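Local structure of GphF Dehydratase 1 (Archangium violaceum, 6MBF) at residues E241-L246 against F267-R272; D45-L50 against L87-P92. The protein probably dehydrates the growing chain of a polyketide synthase and shifts the resulting double bond, as an olefin-rearranging dehydratase domain of gephyronic acid assembly. All coordinates share one frame; numbering follows the deposited sequence.

In the fold
Contact 1 (241-246 with 267-272) and contact 2 (45-50 with 87-92) lie on opposite sides of the chain's centre, their own centres 31 Å apart and their nearest atoms about 15 Å from each other, so that they do not touch. Each falls in a different hot-dog family region, contact 2 in the earlier one and contact 1 in the later. Both join a strand to the turn-bearing connection that follows another strand: strand 241-248 to the link between 259-267 and 273-284, and strand 46-48 to the link between 86-87 and 93-100. A bound magnesium ion lies about 8 Å from the side chain of Val49 in contact 2, too far to be coordinated by it.

Contact 1. Residues E241-L246 against F267-R272; sequences EVRVHL and FDMEGR
The Arg243 guanidinium carries the Met269 methyl over one face: CE of Met269 sits 3.4 Å from CZ of Arg243, displaced toward the rim. At the edge of the same group, in its plane, lie Met269 O and two waters; NH1 donates to both, and the waters donate in turn to Asp268 O and Met269 O. The Phe267 ring meets the strand by its edge, with Arg243 O in the ring plane 3.7 Å from CD2 of Phe267 and His245 CB also near that edge. The Met269 side chain crosses those of Arg243 and Glu241 at about a right angle. Its bend at chi2 (-54°) puts SD of Met269 3.8 Å from CG of Glu241, whose OE2 is hydrogen-bonded to His182, and the bend at chi3 (-79°) puts CE over the guanidinium. In the backbone, Arg243 N donates to Phe267 O at 2.9 Å and Phe267 N donates to Arg243 O at 2.8 Å. Beyond this pair, Asp268 OD1 accepts the amides of Glu270 and Arg272 from opposite faces of the carboxylate, while its OD2 forms a salt bridge with Arg272 NE (2.7 Å). Arg243 thus forms an antiparallel hydrogen-bonded pair with the end of strand 259-267, just before the type I turn, with an Asx turn at Asp268, that links it to strand 273-284 in the hot-dog fold.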
# COMPACT_ATOMS: atom_id res chain seq x y z
N GLU A 241 4.91 -3.53 13.56
CA GLU A 241 6.12 -2.76 13.82
C GLU A 241 7.25 -3.39 13.03
O GLU A 241 7.45 -4.61 13.11
CB GLU A 241 6.45 -2.74 15.32
CG GLU A 241 7.64 -1.86 15.68
CD GLU A 241 7.86 -1.77 17.18
OE1 GLU A 241 7.20 -2.52 17.94
OE2 GLU A 241 8.71 -0.95 17.60
N VAL A 242 7.97 -2.58 12.24
CA VAL A 242 9.09 -3.07 11.45
C VAL A 242 10.20 -2.03 11.42
O VAL A 242 9.99 -0.84 11.70
CB VAL A 242 8.72 -3.41 9.98
CG1 VAL A 242 7.71 -4.56 9.90
CG2 VAL A 242 8.20 -2.17 9.27
N ARG A 243 11.39 -2.50 11.08
CA ARG A 243 12.43 -1.64 10.54
C ARG A 243 12.48 -1.91 9.04
O ARG A 243 12.43 -3.06 8.60
CB ARG A 243 13.79 -1.91 11.19
CG ARG A 243 13.83 -1.53 12.67
CD ARG A 243 15.27 -1.56 13.17
NE ARG A 243 15.38 -1.15 14.56
CZ ARG A 243 15.30 -1.97 15.61
NH1 ARG A 243 15.10 -3.27 15.43
NH2 ARG A 243 15.41 -1.48 16.84
N VAL A 244 12.55 -0.85 8.25
CA VAL A 244 12.47 -0.98 6.80
C VAL A 244 13.73 -0.41 6.19
O VAL A 244 14.16 0.69 6.55
CB VAL A 244 11.21 -0.29 6.23
CG1 VAL A 244 11.10 1.15 6.72
CG2 VAL A 244 11.23 -0.37 4.71
N HIS A 245 14.35 -1.17 5.29
CA HIS A 245 15.44 -0.67 4.47
C HIS A 245 14.89 -0.35 3.09
O HIS A 245 14.16 -1.16 2.51
CB HIS A 245 16.57 -1.71 4.39
CG HIS A 245 17.70 -1.29 3.51
ND1 HIS A 245 18.23 -2.12 2.55
CD2 HIS A 245 18.38 -0.12 3.43
CE1 HIS A 245 19.20 -1.49 1.92
NE2 HIS A 245 19.31 -0.27 2.43
N LEU A 246 15.22 0.83 2.57
CA LEU A 246 14.76 1.23 1.25
C LEU A 246 15.94 1.69 0.41
O LEU A 246 16.93 2.20 0.93
CB LEU A 246 13.70 2.35 1.32
CG LEU A 246 14.18 3.75 1.72
CD1 LEU A 246 14.62 4.57 0.50
CD2 LEU A 246 13.10 4.49 2.44
N PHE A 267 11.64 -5.70 8.02
CA PHE A 267 12.14 -6.66 9.00
C PHE A 267 11.39 -6.48 10.31
O PHE A 267 11.04 -5.36 10.69
CB PHE A 267 13.64 -6.48 9.25
CG PHE A 267 14.48 -6.64 8.02
CD1 PHE A 267 15.05 -7.86 7.70
CD2 PHE A 267 14.70 -5.56 7.18
CE1 PHE A 267 15.83 -8.01 6.55
CE2 PHE A 267 15.46 -5.69 6.04
CZ PHE A 267 16.03 -6.92 5.72
N ASP A 268 11.16 -7.59 11.03
CA ASP A 268 10.62 -7.42 12.37
C ASP A 268 11.72 -6.91 13.30
O ASP A 268 12.87 -6.72 12.89
CB ASP A 268 9.95 -8.71 12.86
CG ASP A 268 10.92 -9.87 13.07
OD1 ASP A 268 12.14 -9.67 13.23
OD2 ASP A 268 10.42 -11.02 13.09
N MET A 269 11.36 -6.66 14.56
CA MET A 269 12.33 -6.06 15.48
C MET A 269 13.43 -7.04 15.89
O MET A 269 14.38 -6.62 16.57
CB MET A 269 11.60 -5.50 16.70
CG MET A 269 10.56 -4.45 16.32
SD MET A 269 11.22 -3.10 15.31
CE MET A 269 12.02 -2.10 16.56
N GLU A 270 13.34 -8.31 15.50
CA GLU A 270 14.43 -9.26 15.68
C GLU A 270 15.32 -9.37 14.45
O GLU A 270 16.26 -10.17 14.45
CB GLU A 270 13.88 -10.64 16.04
CG GLU A 270 12.80 -10.62 17.12
CD GLU A 270 13.30 -10.08 18.45
OE1 GLU A 270 14.49 -10.29 18.77
OE2 GLU A 270 12.50 -9.45 19.17
N GLY A 271 15.05 -8.59 13.40
CA GLY A 271 15.84 -8.66 12.18
C GLY A 271 15.40 -9.70 11.17
O GLY A 271 16.12 -9.90 10.18
N ARG A 272 14.27 -10.37 11.39
CA ARG A 272 13.77 -11.36 10.45
C ARG A 272 12.96 -10.68 9.36
O ARG A 272 12.19 -9.76 9.63
CB ARG A 272 12.91 -12.40 11.16
CG ARG A 272 13.62 -13.16 12.26
CD ARG A 272 12.67 -14.08 13.01
NE ARG A 272 11.72 -13.32 13.82
CZ ARG A 272 11.01 -13.84 14.81
NH1 ARG A 272 11.14 -15.13 15.12
NH2 ARG A 272 10.17 -13.08 15.50
O HOH W 1 14.89 -4.83 13.03
O HOH W 2 14.99 -4.52 18.36

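Contact 2. Residues D45-L50 against L87-P92; sequences DAIVVL and LRAGAP
Ile47 meets the other segment with both branches. Its CD1 reaches Ala89, 3.6 Å from the amide N of Ala89 and 3.9 Å from CB of that residue, while CG2 of Ile47 lies 4.1 Å from CB of Leu87, the two side chains crossing at about a right angle. CG1 stands anti to the carbonyl carbon (chi1 -56°) and chi2 is extended at 163°, which carries CD1 to the start of the turn. Further along, CG2 of Val49 touches CD1 of Leu87 at 3.7 Å. A backbone bond runs beside these apolar contacts: Leu87 N donates to Ile47 O at 2.9 Å. Where a second direct bond might close the pair, a water intervenes instead, accepting from Ile47 N and donating to Leu87 O at 2.7 Å.

The next shell positions both sides. Residues 88-91 form a type II turn closed by Ala91 N to Arg88 O, and the Gly90 amide is hydrogen-bonded to Ser32 OG. Strand 46-48 is paired on its other side with strand 42-43, where Trp42 packs on Ile47; Val49 bonds through its backbone to Leu85 and touches Leu38. An alanine at Ile47 would probably leave the Ala89 methyl and CB of Leu87 without their apolar neighbours CD1 and CG2, and open a gap between the strand and the turn. Between Ile47 and Leu87 the backbones are thus held by one direct hydrogen bond and one water-mediated link, so that much of the contact rests on aliphatic packing: Ile47 CD1 against Ala89 in the turn, and Ile47 CG2 and Val49 against Leu87 of the edge strand.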
# COMPACT_ATOMS: atom_id res chain seq x y z
N ASP A 45 -7.00 18.30 -2.45
CA ASP A 45 -8.17 18.42 -1.57
C ASP A 45 -9.22 17.32 -1.78
O ASP A 45 -10.28 17.37 -1.14
CB ASP A 45 -8.86 19.79 -1.71
CG ASP A 45 -7.99 20.92 -1.17
OD1 ASP A 45 -7.09 20.64 -0.35
OD2 ASP A 45 -8.21 22.08 -1.58
N ALA A 46 -8.98 16.34 -2.65
CA ALA A 46 -9.89 15.22 -2.80
C ALA A 46 -9.41 14.06 -1.94
O ALA A 46 -8.21 13.85 -1.77
CB ALA A 46 -9.95 14.78 -4.27
N ILE A 47 -10.36 13.33 -1.37
CA ILE A 47 -10.02 12.11 -0.64
C ILE A 47 -9.66 11.03 -1.66
O ILE A 47 -10.49 10.65 -2.49
CB ILE A 47 -11.19 11.65 0.24
CG1 ILE A 47 -11.62 12.76 1.20
CG2 ILE A 47 -10.79 10.38 1.01
CD1 ILE A 47 -13.00 12.53 1.80
N VAL A 48 -8.42 10.54 -1.59
CA VAL A 48 -7.91 9.57 -2.57
C VAL A 48 -7.47 8.31 -1.82
O VAL A 48 -6.61 8.37 -0.94
CB VAL A 48 -6.74 10.14 -3.39
CG1 VAL A 48 -6.17 9.07 -4.32
CG2 VAL A 48 -7.17 11.37 -4.18
N VAL A 49 -8.06 7.17 -2.19
CA VAL A 49 -7.72 5.91 -1.55
C VAL A 49 -6.25 5.59 -1.83
O VAL A 49 -5.81 5.60 -2.98
CB VAL A 49 -8.66 4.81 -2.05
CG1 VAL A 49 -8.15 3.40 -1.69
CG2 VAL A 49 -10.08 5.06 -1.51
N LEU A 50 -5.49 5.31 -0.77
CA LEU A 50 -4.08 4.97 -0.92
C LEU A 50 -3.91 3.69 -1.73
O LEU A 50 -4.64 2.71 -1.54
CB LEU A 50 -3.43 4.80 0.45
CG LEU A 50 -3.12 6.03 1.31
CD1 LEU A 50 -2.63 5.57 2.67
CD2 LEU A 50 -2.06 6.87 0.62
N LEU A 87 -13.02 9.27 -3.07
CA LEU A 87 -14.19 9.16 -2.21
C LEU A 87 -14.72 10.55 -1.90
O LEU A 87 -13.94 11.48 -1.64
CB LEU A 87 -13.85 8.45 -0.90
CG LEU A 87 -13.34 7.01 -1.02
CD1 LEU A 87 -12.88 6.54 0.36
CD2 LEU A 87 -14.41 6.07 -1.60
N ARG A 88 -16.04 10.70 -1.91
CA ARG A 88 -16.65 11.87 -1.28
C ARG A 88 -16.94 11.53 0.18
O ARG A 88 -17.49 10.46 0.47
CB ARG A 88 -17.94 12.29 -1.99
CG ARG A 88 -17.85 12.31 -3.49
CD ARG A 88 -16.81 13.27 -4.04
NE ARG A 88 -16.83 13.25 -5.51
CZ ARG A 88 -15.89 13.80 -6.28
NH1 ARG A 88 -14.86 14.42 -5.74
NH2 ARG A 88 -15.99 13.72 -7.60
N ALA A 89 -16.54 12.42 1.08
CA ALA A 89 -16.62 12.19 2.52
C ALA A 89 -17.95 11.57 2.92
O ALA A 89 -19.02 12.11 2.63
CB ALA A 89 -16.43 13.52 3.26
N GLY A 90 -17.88 10.40 3.56
CA GLY A 90 -19.06 9.73 4.08
C GLY A 90 -19.90 8.98 3.06
O GLY A 90 -20.76 8.19 3.48
N ALA A 91 -19.69 9.18 1.76
CA ALA A 91 -20.50 8.48 0.76
C ALA A 91 -19.92 7.09 0.50
O ALA A 91 -18.75 6.98 0.13
CB ALA A 91 -20.56 9.27 -0.54
N PRO A 92 -20.69 6.03 0.67
CA PRO A 92 -20.15 4.68 0.45
C PRO A 92 -19.83 4.41 -1.01
O PRO A 92 -20.43 4.96 -1.94
CB PRO A 92 -21.28 3.76 0.94
CG PRO A 92 -22.53 4.59 0.76
CD PRO A 92 -22.10 6.00 1.10
O HOH W 3 -13.04 13.92 -2.18